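Local coordinates for odorant binding protein 4 (Chrysopa pallens, PDB 6JPM), which probably binds small hydrophobic odorants, as other secreted insect proteins of the PBP/GOBP family do, at residues Q79-K84 with P113-L118; C49-E52 with I56-N59; D26-N31 with V36-K41; N30-G35 with P100-A105; I86-S91 with Y109-E114. All blocks are in the same frame, centred on the assembly; numbering follows the deposited sequence.

Interaction 1. Residues Q79-K84 with P113-L118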
# COMPACT_ATOMS: atom_id res chain seq x y z
N GLN A 79 -5.15 13.20 4.11
CA GLN A 79 -6.60 12.92 4.03
C GLN A 79 -7.18 13.17 2.64
O GLN A 79 -7.79 12.31 2.10
CB GLN A 79 -7.34 13.73 5.08
CG GLN A 79 -8.35 12.90 5.83
CD GLN A 79 -8.03 12.88 7.30
OE1 GLN A 79 -7.15 13.58 7.76
NE2 GLN A 79 -8.75 12.07 8.05
N GLU A 80 -6.94 14.32 2.07
CA GLU A 80 -7.55 14.64 0.78
C GLU A 80 -6.93 13.80 -0.33
O GLU A 80 -7.68 13.32 -1.17
CB GLU A 80 -7.39 16.13 0.50
CG GLU A 80 -8.25 16.60 -0.63
CD GLU A 80 -8.68 18.05 -0.52
OE1 GLU A 80 -9.49 18.47 -1.36
OE2 GLU A 80 -8.21 18.74 0.40
N SER A 81 -5.61 13.65 -0.34
CA SER A 81 -4.93 12.89 -1.40
C SER A 81 -5.32 11.42 -1.34
O SER A 81 -5.47 10.86 -2.37
CB SER A 81 -3.44 13.06 -1.38
OG SER A 81 -2.94 12.85 -0.09
N THR A 82 -5.54 10.89 -0.15
CA THR A 82 -5.91 9.47 -0.03
C THR A 82 -7.32 9.24 -0.58
O THR A 82 -7.49 8.31 -1.32
CB THR A 82 -5.72 8.97 1.40
OG1 THR A 82 -4.32 8.95 1.55
CG2 THR A 82 -6.26 7.58 1.60
N LYS A 83 -8.25 10.10 -0.21
CA LYS A 83 -9.66 9.98 -0.68
C LYS A 83 -9.67 9.97 -2.20
O LYS A 83 -10.25 9.08 -2.75
CB LYS A 83 -10.50 11.13 -0.10
CG LYS A 83 -10.59 11.19 1.42
CD LYS A 83 -11.87 11.81 1.96
CE LYS A 83 -11.70 12.64 3.22
NZ LYS A 83 -11.63 14.09 2.94
N LYS A 84 -8.98 10.90 -2.83
CA LYS A 84 -8.95 10.98 -4.30
C LYS A 84 -8.31 9.72 -4.89
O LYS A 84 -8.78 9.25 -5.89
CB LYS A 84 -8.13 12.18 -4.76
CG LYS A 84 -8.80 13.54 -4.64
CD LYS A 84 -8.63 14.38 -5.86
CE LYS A 84 -9.43 15.66 -5.80
NZ LYS A 84 -8.58 16.85 -5.99
N PRO A 113 2.06 10.41 -6.98
CA PRO A 113 3.35 9.96 -6.54
C PRO A 113 3.88 10.65 -5.28
O PRO A 113 4.36 9.99 -4.45
CB PRO A 113 4.24 10.20 -7.74
CG PRO A 113 3.31 10.16 -8.88
CD PRO A 113 2.02 10.74 -8.38
N GLU A 114 3.64 11.95 -5.17
CA GLU A 114 4.18 12.71 -4.03
C GLU A 114 3.52 12.32 -2.71
O GLU A 114 4.17 12.40 -1.74
CB GLU A 114 4.01 14.21 -4.30
CG GLU A 114 4.66 15.10 -3.26
CD GLU A 114 6.18 15.07 -3.18
OE1 GLU A 114 6.72 15.62 -2.22
OE2 GLU A 114 6.82 14.51 -4.07
N MET A 115 2.26 11.93 -2.73
CA MET A 115 1.52 11.65 -1.47
C MET A 115 1.45 10.14 -1.17
O MET A 115 0.76 9.76 -0.29
CB MET A 115 0.12 12.26 -1.53
CG MET A 115 0.13 13.73 -1.90
SD MET A 115 1.14 14.70 -0.82
CE MET A 115 0.30 14.45 0.72
N TYR A 116 2.19 9.34 -1.89
CA TYR A 116 2.18 7.91 -1.62
C TYR A 116 2.98 7.62 -0.36
O TYR A 116 4.13 8.05 -0.23
CB TYR A 116 2.78 7.18 -2.83
CG TYR A 116 2.87 5.69 -2.74
CD1 TYR A 116 1.80 4.89 -3.11
CD2 TYR A 116 4.05 5.07 -2.34
CE1 TYR A 116 1.89 3.52 -3.05
CE2 TYR A 116 4.14 3.69 -2.28
CZ TYR A 116 3.06 2.93 -2.64
OH TYR A 116 3.11 1.56 -2.60
N PHE A 117 2.37 6.91 0.59
CA PHE A 117 3.04 6.65 1.87
C PHE A 117 3.09 5.18 2.26
O PHE A 117 3.51 4.88 3.39
CB PHE A 117 2.38 7.45 2.99
CG PHE A 117 0.91 7.17 3.14
CD1 PHE A 117 0.46 6.02 3.80
CD2 PHE A 117 -0.03 8.06 2.63
CE1 PHE A 117 -0.90 5.76 3.92
CE2 PHE A 117 -1.38 7.81 2.76
CZ PHE A 117 -1.82 6.66 3.41
N LEU A 118 2.67 4.25 1.40
CA LEU A 118 2.77 2.84 1.75
C LEU A 118 4.23 2.45 1.97
O LEU A 118 5.13 2.96 1.30
CB LEU A 118 2.19 1.96 0.65
CG LEU A 118 0.72 2.16 0.27
CD1 LEU A 118 0.29 1.10 -0.74
CD2 LEU A 118 -0.18 2.13 1.50
O HOH W 1 -2.12 10.28 -0.33
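The C-terminal tail that follows helix 99-111 lies along helix 76-89 here, where M115 and F117 of the tail meet S81 and T82 on successive positions of the helix. M115 lies against S81: its CB is 3.4 Å from S81 OG and its CG 3.7 Å from S81 CB. Bends at chi2 and chi3 (-56° and -62°) fold the methionine back, and its methyl CE also comes to 3.7 Å from S81 OG, so that the hydroxyl is flanked by the thioether chain. F117 reaches T82 with the edge of its ring; T82 OG1 lies in the ring plane, 3.4 Å from F117 CE2, and the two side chains cross at about a right angle. The six-helix, disulfide-tied fold of classical insect odorant-binding proteins leaves a C-terminal segment beyond its last helix, and in this chain that segment turns back over the helical body through these residues. No direct hydrogen bond spans the two segments. A single water does so instead, donating to S81 OG at 2.7 Å and to M115 O at 2.9 Å, with a longer link to T82 OG1 of undecided direction. S81 OG is also hydrogen-bonded to Y78 O one turn back in the helix, and T82 OG1 makes a weak bond to the same carbonyl, so S81 OG is held to its own helix, T82 OG1 only weakly. Y78 further meets the F117 ring edge-to-face, and in the next residue L118 O accepts a hydrogen bond from H33 NE2.

Interaction 2. Residues C49-E52 with I56-N59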
# COMPACT_ATOMS: atom_id res chain seq x y z
N CYS A 49 1.20 -8.56 1.47
CA CYS A 49 1.52 -8.66 2.90
C CYS A 49 1.30 -7.30 3.55
O CYS A 49 0.70 -7.28 4.52
CB CYS A 49 2.95 -9.12 3.12
SG CYS A 49 3.41 -9.29 4.86
N ILE A 50 1.80 -6.23 2.97
CA ILE A 50 1.67 -4.90 3.57
C ILE A 50 0.20 -4.52 3.69
O ILE A 50 -0.27 -4.12 4.76
CB ILE A 50 2.46 -3.86 2.75
CG1 ILE A 50 3.98 -4.01 2.96
CG2 ILE A 50 1.96 -2.45 3.07
CD1 ILE A 50 4.47 -3.83 4.40
N LEU A 51 -0.54 -4.64 2.59
CA LEU A 51 -1.93 -4.19 2.58
C LEU A 51 -2.84 -5.14 3.36
O LEU A 51 -3.84 -4.70 3.92
CB LEU A 51 -2.42 -4.02 1.14
CG LEU A 51 -1.81 -2.82 0.43
CD1 LEU A 51 -1.89 -2.99 -1.07
CD2 LEU A 51 -2.53 -1.52 0.88
N GLU A 52 -2.50 -6.43 3.44
CA GLU A 52 -3.22 -7.29 4.39
C GLU A 52 -2.95 -6.86 5.83
O GLU A 52 -3.88 -6.77 6.64
CB GLU A 52 -2.82 -8.75 4.20
CG GLU A 52 -3.56 -9.48 3.08
CD GLU A 52 -3.21 -10.96 3.04
OE1 GLU A 52 -2.35 -11.38 3.83
OE2 GLU A 52 -3.79 -11.70 2.21
N ILE A 56 -6.35 -3.24 4.67
CA ILE A 56 -6.94 -2.61 3.49
C ILE A 56 -7.29 -3.65 2.43
O ILE A 56 -8.27 -3.49 1.69
CB ILE A 56 -5.97 -1.54 2.95
CG1 ILE A 56 -5.79 -0.42 4.00
CG2 ILE A 56 -6.45 -0.96 1.62
CD1 ILE A 56 -7.08 0.39 4.26
N ILE A 57 -6.50 -4.72 2.31
CA ILE A 57 -6.76 -5.80 1.37
C ILE A 57 -7.10 -7.06 2.16
O ILE A 57 -6.40 -7.43 3.11
CB ILE A 57 -5.55 -6.06 0.45
CG1 ILE A 57 -5.39 -4.95 -0.61
CG2 ILE A 57 -5.66 -7.42 -0.22
CD1 ILE A 57 -6.49 -4.91 -1.67
N LYS A 58 -8.18 -7.72 1.77
CA LYS A 58 -8.60 -8.95 2.44
C LYS A 58 -9.00 -9.94 1.36
O LYS A 58 -9.89 -9.65 0.56
CB LYS A 58 -9.76 -8.66 3.41
CG LYS A 58 -10.21 -9.84 4.22
CD LYS A 58 -11.20 -9.39 5.29
CE LYS A 58 -12.35 -8.57 4.70
NZ LYS A 58 -13.20 -9.34 3.74
N ASN A 59 -8.34 -11.10 1.34
CA ASN A 59 -8.61 -12.12 0.32
C ASN A 59 -8.55 -11.52 -1.08
O ASN A 59 -9.41 -11.77 -1.92
CB ASN A 59 -9.96 -12.80 0.54
CG ASN A 59 -10.06 -13.48 1.89
OD1 ASN A 59 -10.82 -13.07 2.75
ND2 ASN A 59 -9.29 -14.55 2.07
O HOH W 2 -6.35 -12.14 3.11
O HOH W 3 -6.44 -8.14 5.89
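L51 O, near the C-terminal end of helix 41-53, receives two backbone N-H groups from the chain that turns back past the helix end. I57 N reaches L51 O at 3.1 Å, nearly straight (172° at the hydrogen) and from above the carbonyl plane; the bond of I56 N to L51 O is bent and weak. Next to it, E52 CA points its hydrogen at I57 O in a CA-H...O contact of 3.4 Å. Water takes up the same seam: one molecule donates to both E52 O and I57 O, and another joins E52 OE2 to N59 N. On the apolar side, L51 divides its chain between two isoleucines, its CB 3.6 Å from I57 CG1 and its CD2 4.0 Å from I56 CB. With I57 CG1 beside its own backbone N (chi1 -73°), that branch lies against the leucine CB. A101 and F104 of helix 99-111 cover this leucine-isoleucine cluster, and C49, two residues before L51, is disulfide-bonded to C18. I57 begins the small two-stranded antiparallel sheet 57-58/61-62. One straight backbone bond, a weaker one and buried aliphatic carbon together hold the helix-to-strand turn, while the glutamate and both waters mark its polar side.

Interaction 3. Residues D26-N31 with V36-K41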
# COMPACT_ATOMS: atom_id res chain seq x y z
N ASP A 26 15.70 -5.06 -1.15
CA ASP A 26 15.72 -3.62 -0.88
C ASP A 26 15.57 -2.82 -2.17
O ASP A 26 14.85 -1.82 -2.20
CB ASP A 26 17.03 -3.22 -0.20
CG ASP A 26 17.08 -3.60 1.27
OD1 ASP A 26 16.09 -4.19 1.81
OD2 ASP A 26 18.11 -3.30 1.90
N GLU A 27 16.28 -3.22 -3.23
CA GLU A 27 16.18 -2.47 -4.48
C GLU A 27 14.79 -2.58 -5.09
O GLU A 27 14.30 -1.61 -5.68
CB GLU A 27 17.22 -2.96 -5.49
CG GLU A 27 17.16 -2.14 -6.78
CD GLU A 27 18.37 -2.36 -7.68
OE1 GLU A 27 18.96 -3.45 -7.64
OE2 GLU A 27 18.73 -1.42 -8.42
N GLN A 28 14.14 -3.75 -4.99
CA GLN A 28 12.77 -3.87 -5.49
C GLN A 28 11.84 -2.90 -4.78
O GLN A 28 11.02 -2.24 -5.42
CB GLN A 28 12.26 -5.30 -5.32
CG GLN A 28 12.75 -6.27 -6.39
CD GLN A 28 12.24 -7.66 -6.16
OE1 GLN A 28 12.38 -8.21 -5.06
NE2 GLN A 28 11.60 -8.24 -7.19
N ILE A 29 11.95 -2.80 -3.46
CA ILE A 29 11.13 -1.86 -2.70
C ILE A 29 11.46 -0.43 -3.08
O ILE A 29 10.55 0.40 -3.25
CB ILE A 29 11.30 -2.08 -1.18
CG1 ILE A 29 10.70 -3.43 -0.77
CG2 ILE A 29 10.67 -0.92 -0.42
CD1 ILE A 29 11.05 -3.84 0.67
N ASN A 30 12.76 -0.11 -3.20
CA ASN A 30 13.19 1.24 -3.56
C ASN A 30 12.72 1.61 -4.96
O ASN A 30 12.24 2.73 -5.19
CB ASN A 30 14.72 1.36 -3.44
CG ASN A 30 15.22 1.27 -1.98
OD1 ASN A 30 14.45 1.46 -1.04
ND2 ASN A 30 16.52 0.97 -1.80
N ASN A 31 12.86 0.69 -5.92
CA ASN A 31 12.29 0.92 -7.25
C ASN A 31 10.80 1.23 -7.18
O ASN A 31 10.33 2.18 -7.82
CB ASN A 31 12.52 -0.31 -8.13
CG ASN A 31 13.94 -0.39 -8.64
OD1 ASN A 31 14.66 0.61 -8.66
ND2 ASN A 31 14.36 -1.58 -9.05
N VAL A 36 8.98 2.49 -10.44
CA VAL A 36 9.52 1.42 -11.26
C VAL A 36 8.97 0.12 -10.70
O VAL A 36 9.38 -0.31 -9.61
CB VAL A 36 11.05 1.43 -11.29
CG1 VAL A 36 11.54 0.22 -12.03
CG2 VAL A 36 11.55 2.72 -11.95
N PHE A 37 8.07 -0.49 -11.44
CA PHE A 37 7.22 -1.57 -10.94
C PHE A 37 7.71 -2.90 -11.48
O PHE A 37 7.58 -3.19 -12.67
CB PHE A 37 5.76 -1.31 -11.33
CG PHE A 37 5.23 -0.01 -10.80
CD1 PHE A 37 5.40 0.34 -9.47
CD2 PHE A 37 4.58 0.88 -11.65
CE1 PHE A 37 4.91 1.53 -8.98
CE2 PHE A 37 4.09 2.08 -11.17
CZ PHE A 37 4.26 2.40 -9.83
N ASP A 38 8.27 -3.70 -10.58
CA ASP A 38 8.79 -5.03 -10.89
C ASP A 38 7.67 -6.02 -10.59
O ASP A 38 7.30 -6.21 -9.42
CB ASP A 38 10.01 -5.29 -10.02
CG ASP A 38 10.63 -6.65 -10.23
OD1 ASP A 38 10.20 -7.39 -11.14
OD2 ASP A 38 11.57 -6.97 -9.47
N ASP A 39 7.10 -6.64 -11.63
CA ASP A 39 6.00 -7.56 -11.35
C ASP A 39 6.49 -8.92 -10.86
O ASP A 39 5.75 -9.91 -10.91
CB ASP A 39 5.09 -7.70 -12.57
CG ASP A 39 5.75 -8.42 -13.76
OD1 ASP A 39 6.89 -8.92 -13.66
OD2 ASP A 39 5.08 -8.49 -14.82
N ASP A 40 7.73 -9.00 -10.39
CA ASP A 40 8.22 -10.21 -9.76
C ASP A 40 7.31 -10.58 -8.59
O ASP A 40 6.80 -9.70 -7.89
CB ASP A 40 9.66 -10.02 -9.27
CG ASP A 40 10.19 -11.22 -8.51
OD1 ASP A 40 10.54 -12.25 -9.14
OD2 ASP A 40 10.26 -11.15 -7.28
N LYS A 41 7.04 -11.86 -8.44
CA LYS A 41 6.13 -12.39 -7.39
C LYS A 41 6.51 -11.90 -5.99
O LYS A 41 5.63 -11.68 -5.25
CB LYS A 41 6.02 -13.90 -7.55
CG LYS A 41 5.68 -14.73 -6.33
CD LYS A 41 5.27 -16.13 -6.74
CE LYS A 41 5.26 -17.12 -5.60
NZ LYS A 41 5.25 -18.52 -6.09
O HOH W 4 9.53 -2.58 -8.08
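Q28 NE2 is shared by two carboxylates, D38 OD2 at 2.6 Å and D40 OD2 at 3.2 Å. Both bonds are nearly straight, 173° and 169° at the hydrogen, and both acceptors lie in the plane of the glutamine amide, so each of its two N-H groups is spent on one aspartate. Each carboxylate is met from above its own plane, the amide being turned by about 50° against them. The extended chain beyond Q28 CG carries the amide across to the loop, while Q28 OE1 accepts from T25 N, just before the helix, which settles which way round the amide sits. Replacing Q28 by alanine would remove the shared donor, and is likely to leave the D38 and D40 carboxylates, two like charges side by side, without it and a gap between helix and loop. Further along the helix, V36 N donates to N31 O at 3.0 Å; this is the outer bond of the Schellman motif that ends helix 26-32, and V36 CB packs on N31 CB at 3.9 Å. A water continues the seam between these two points, donating to Q28 O and V36 O and accepting from D38 N. The aspartates are linked to each other just ahead of the next helix: D38 OD1 accepts from D40 N at 3.0 Å in an Asx turn, and D40 is the N-cap residue of helix 41-53. D40 OD2 also forms a salt bridge with K42 NZ, a positive charge that probably eases the closeness of the two carboxylates.

Interaction 4. Residues N30-G35 with P100-A105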
# COMPACT_ATOMS: atom_id res chain seq x y z
N ASN A 30 12.76 -0.11 -3.20
CA ASN A 30 13.19 1.24 -3.56
C ASN A 30 12.72 1.61 -4.96
O ASN A 30 12.24 2.73 -5.19
CB ASN A 30 14.72 1.36 -3.44
CG ASN A 30 15.22 1.27 -1.98
OD1 ASN A 30 14.45 1.46 -1.04
ND2 ASN A 30 16.52 0.97 -1.80
N ASN A 31 12.86 0.69 -5.92
CA ASN A 31 12.29 0.92 -7.25
C ASN A 31 10.80 1.23 -7.18
O ASN A 31 10.33 2.18 -7.82
CB ASN A 31 12.52 -0.31 -8.13
CG ASN A 31 13.94 -0.39 -8.64
OD1 ASN A 31 14.66 0.61 -8.66
ND2 ASN A 31 14.36 -1.58 -9.05
N PHE A 32 10.05 0.47 -6.39
CA PHE A 32 8.60 0.67 -6.35
C PHE A 32 8.26 2.10 -5.92
O PHE A 32 7.39 2.74 -6.52
CB PHE A 32 7.95 -0.35 -5.42
CG PHE A 32 6.45 -0.53 -5.67
CD1 PHE A 32 5.54 0.42 -5.23
CD2 PHE A 32 5.97 -1.62 -6.40
CE1 PHE A 32 4.17 0.28 -5.49
CE2 PHE A 32 4.61 -1.76 -6.65
CZ PHE A 32 3.71 -0.81 -6.20
N HIS A 33 8.95 2.62 -4.90
CA HIS A 33 8.68 3.96 -4.41
C HIS A 33 9.14 5.05 -5.36
O HIS A 33 8.92 6.23 -5.07
CB HIS A 33 9.34 4.19 -3.05
CG HIS A 33 8.63 3.50 -1.93
ND1 HIS A 33 8.83 2.17 -1.63
CD2 HIS A 33 7.71 3.95 -1.04
CE1 HIS A 33 8.07 1.83 -0.61
NE2 HIS A 33 7.38 2.89 -0.23
N LYS A 34 9.80 4.70 -6.46
CA LYS A 34 10.12 5.63 -7.53
C LYS A 34 9.35 5.31 -8.81
O LYS A 34 9.75 5.72 -9.89
CB LYS A 34 11.62 5.62 -7.82
CG LYS A 34 12.47 6.16 -6.69
CD LYS A 34 13.92 6.24 -7.11
CE LYS A 34 14.71 7.19 -6.23
NZ LYS A 34 14.34 7.07 -4.80
N GLY A 35 8.26 4.56 -8.71
CA GLY A 35 7.45 4.31 -9.89
C GLY A 35 8.04 3.32 -10.87
O GLY A 35 7.64 3.30 -12.04
N PRO A 100 -3.89 -8.52 -6.99
CA PRO A 100 -4.77 -7.42 -6.65
C PRO A 100 -4.11 -6.36 -5.76
O PRO A 100 -4.25 -5.27 -6.05
CB PRO A 100 -5.96 -8.10 -5.99
CG PRO A 100 -5.91 -9.49 -6.50
CD PRO A 100 -4.45 -9.80 -6.68
N ALA A 101 -3.43 -6.76 -4.70
CA ALA A 101 -2.80 -5.74 -3.85
C ALA A 101 -1.69 -5.00 -4.58
O ALA A 101 -1.54 -3.78 -4.44
CB ALA A 101 -2.27 -6.37 -2.57
N TYR A 102 -0.89 -5.73 -5.36
CA TYR A 102 0.16 -5.10 -6.16
C TYR A 102 -0.44 -4.12 -7.17
O TYR A 102 0.02 -2.98 -7.28
CB TYR A 102 0.95 -6.18 -6.88
CG TYR A 102 1.93 -5.69 -7.90
CD1 TYR A 102 3.21 -5.26 -7.52
CD2 TYR A 102 1.62 -5.72 -9.25
CE1 TYR A 102 4.14 -4.84 -8.48
CE2 TYR A 102 2.54 -5.30 -10.21
CZ TYR A 102 3.79 -4.86 -9.81
OH TYR A 102 4.69 -4.44 -10.77
N ASN A 103 -1.47 -4.56 -7.91
CA ASN A 103 -2.08 -3.68 -8.90
C ASN A 103 -2.73 -2.47 -8.24
O ASN A 103 -2.63 -1.35 -8.76
CB ASN A 103 -3.10 -4.45 -9.74
CG ASN A 103 -2.45 -5.38 -10.74
OD1 ASN A 103 -1.37 -5.07 -11.25
ND2 ASN A 103 -3.09 -6.52 -11.00
N PHE A 104 -3.43 -2.69 -7.13
CA PHE A 104 -3.97 -1.58 -6.35
C PHE A 104 -2.87 -0.61 -5.93
O PHE A 104 -3.03 0.61 -6.06
CB PHE A 104 -4.70 -2.15 -5.12
CG PHE A 104 -5.29 -1.09 -4.20
CD1 PHE A 104 -6.31 -0.25 -4.64
CD2 PHE A 104 -4.84 -0.96 -2.89
CE1 PHE A 104 -6.87 0.72 -3.80
CE2 PHE A 104 -5.38 -0.00 -2.04
CZ PHE A 104 -6.40 0.84 -2.50
N ALA A 105 -1.73 -1.13 -5.45
CA ALA A 105 -0.64 -0.27 -5.00
C ALA A 105 -0.07 0.56 -6.15
O ALA A 105 0.22 1.75 -5.98
CB ALA A 105 0.46 -1.11 -4.36
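Aromatic contact comes first: the rings of F32, in the last turn of helix 26-32, and Y102, on helix 99-111, meet obliquely, with centroids 5.9 Å apart and planes at 68°. F32 CE2 is 3.6 Å from Y102 CE1, which lies at the edge of the phenylalanine ring and close to its plane. Aliphatic packing completes the pair, as F32 CZ reaches A105 CB at 3.7 Å, one turn further along helix 99-111 from the tyrosine. Turned away from the backbone N (chi1 -160°), the F32 ring extends to the neighbouring helix and touches both residues with its far end. A serine at F32 would probably withdraw the aromatic surface from Y102 and A105 and open a gap in the buried interface. No hydrogen bond crosses between the segments; within 30-35, G35 N donates to F32 O inside the Schellman motif, where G35, at positive phi, is the C-prime residue. Around the contact, the F37 ring meets the F32 ring, F37 also touches Y102 at its hydroxyl, and Y116 of the C-terminal tail touches F32. M44 and M47 of helix 41-53 pack on Y102 and A105 respectively, so the two residues that meet F32 are also covered by helix 41-53.

Interaction 5. Residues I86-S91 with Y109-E114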
# COMPACT_ATOMS: atom_id res chain seq x y z
N ILE A 86 -8.08 6.62 -3.53
CA ILE A 86 -8.94 5.45 -3.35
C ILE A 86 -10.12 5.50 -4.32
O ILE A 86 -10.46 4.49 -4.94
CB ILE A 86 -9.42 5.33 -1.89
CG1 ILE A 86 -8.50 4.40 -1.09
CG2 ILE A 86 -10.83 4.77 -1.83
CD1 ILE A 86 -7.37 5.11 -0.45
N GLU A 87 -10.75 6.67 -4.47
CA GLU A 87 -11.82 6.81 -5.44
C GLU A 87 -11.35 6.41 -6.83
O GLU A 87 -12.04 5.70 -7.56
CB GLU A 87 -12.36 8.24 -5.45
CG GLU A 87 -13.19 8.63 -4.23
CD GLU A 87 -13.64 10.09 -4.26
OE1 GLU A 87 -13.20 10.84 -5.15
OE2 GLU A 87 -14.43 10.48 -3.37
N GLU A 88 -10.16 6.85 -7.21
CA GLU A 88 -9.66 6.54 -8.54
C GLU A 88 -9.25 5.08 -8.67
O GLU A 88 -9.36 4.50 -9.76
CB GLU A 88 -8.48 7.46 -8.87
CG GLU A 88 -7.65 7.01 -10.05
CD GLU A 88 -6.59 8.02 -10.43
OE1 GLU A 88 -5.75 7.71 -11.29
OE2 GLU A 88 -6.59 9.12 -9.85
N CYS A 89 -8.82 4.45 -7.57
CA CYS A 89 -8.20 3.13 -7.63
C CYS A 89 -9.06 2.02 -7.04
O CYS A 89 -8.57 0.90 -6.88
CB CYS A 89 -6.84 3.17 -6.93
SG CYS A 89 -5.65 4.26 -7.78
N LYS A 90 -10.34 2.27 -6.75
CA LYS A 90 -11.09 1.30 -5.96
C LYS A 90 -11.48 0.06 -6.75
O LYS A 90 -11.96 -0.90 -6.15
CB LYS A 90 -12.33 1.95 -5.35
CG LYS A 90 -13.34 2.45 -6.33
CD LYS A 90 -14.30 3.43 -5.65
CE LYS A 90 -14.90 2.85 -4.37
NZ LYS A 90 -15.99 1.85 -4.63
N SER A 91 -11.26 0.05 -8.07
CA SER A 91 -11.43 -1.16 -8.86
C SER A 91 -10.12 -1.66 -9.46
O SER A 91 -10.14 -2.57 -10.30
CB SER A 91 -12.45 -0.93 -9.98
OG SER A 91 -13.73 -0.67 -9.43
N TYR A 109 0.07 4.74 -6.27
CA TYR A 109 1.27 5.52 -6.53
C TYR A 109 1.07 6.45 -7.72
O TYR A 109 1.32 7.66 -7.63
CB TYR A 109 2.47 4.60 -6.76
CG TYR A 109 3.74 5.38 -7.02
CD1 TYR A 109 4.03 5.86 -8.29
CD2 TYR A 109 4.63 5.68 -5.98
CE1 TYR A 109 5.16 6.62 -8.54
CE2 TYR A 109 5.77 6.44 -6.23
CZ TYR A 109 6.03 6.90 -7.52
OH TYR A 109 7.15 7.65 -7.81
N LEU A 110 0.60 5.90 -8.85
CA LEU A 110 0.44 6.70 -10.06
C LEU A 110 -0.61 7.79 -9.92
O LEU A 110 -0.55 8.79 -10.65
CB LEU A 110 0.11 5.80 -11.24
CG LEU A 110 1.26 4.88 -11.64
CD1 LEU A 110 0.83 3.97 -12.78
CD2 LEU A 110 2.47 5.71 -12.01
N SER A 111 -1.57 7.61 -9.04
CA SER A 111 -2.61 8.66 -8.88
C SER A 111 -2.03 9.90 -8.21
O SER A 111 -2.54 10.96 -8.44
CB SER A 111 -3.80 8.16 -8.16
OG SER A 111 -3.63 8.30 -6.79
N ASN A 112 -0.95 9.75 -7.45
CA ASN A 112 -0.36 10.86 -6.68
C ASN A 112 1.01 10.43 -6.16
O ASN A 112 1.11 10.13 -5.03
CB ASN A 112 -1.26 11.29 -5.52
CG ASN A 112 -1.01 12.71 -5.07
OD1 ASN A 112 -0.02 13.30 -5.43
ND2 ASN A 112 -1.88 13.25 -4.26
N PRO A 113 2.06 10.41 -6.98
CA PRO A 113 3.35 9.96 -6.54
C PRO A 113 3.88 10.65 -5.28
O PRO A 113 4.36 9.99 -4.45
CB PRO A 113 4.24 10.20 -7.74
CG PRO A 113 3.31 10.16 -8.88
CD PRO A 113 2.02 10.74 -8.38
N GLU A 114 3.64 11.95 -5.17
CA GLU A 114 4.18 12.71 -4.03
C GLU A 114 3.52 12.32 -2.71
O GLU A 114 4.17 12.40 -1.74
CB GLU A 114 4.01 14.21 -4.30
CG GLU A 114 4.66 15.10 -3.26
CD GLU A 114 6.18 15.07 -3.18
OE1 GLU A 114 6.72 15.62 -2.22
OE2 GLU A 114 6.82 14.51 -4.07
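This is a small, partly buried helix-to-helix contact at the C-terminal ends of helices 76-89 and 99-111, where E88 and C89 meet S111 beside the C89-C107 disulfide, one of the three cystine bridges characteristic of classical insect odorant-binding proteins. That bond joins the two helices covalently, and S111 lies one turn after C107, its CB 4.3 Å from C89 SG. The main chains come closest at E88 and S111, whose CA atoms are 7.4 Å apart. No hydrogen bond crosses between the segments. The serine hydroxyl is nevertheless engaged: S111 OG is hydrogen-bonded to S85 OG on helix 76-89, just before the segment, and to L108 O of its own helix, so the hydroxyl has partners other than E88. F104 and L108 of helix 99-111 also touch C89, and N112, just past the helix, rests on S81 and S85. The outer side of the contact belongs to E88, an exposed residue. Its CG stands opposite the backbone N (chi1 165°) and the rest of the chain is extended, which carries the carboxylate over to the serine methylene. There E88 OE2 lies 3.4 Å from S111 CB and E88 OE1 3.7 Å from the same carbon.

From the N terminus, interaction 3 closes the shortest return but one, folding 36-41 back on helix 26-32 before helix 41-53 begins. Interaction 4 starts from the same stretch, sharing N30 and N31, but reaches forward to helix 99-111; the turn of interaction 2, from helix 41-53 into strand 57-58, is nested inside that long loop and packs on helix 99-111. Interactions 5 and 1 both leave helix 76-89 and end on 109-118, sharing P113 and E114, and each crosses interaction 4 along the chain. Interaction 1 meets interaction 4 through the tail and H33, and F37 packing on Y109 brings interactions 3 and 5 together, joining tail, loops and helices.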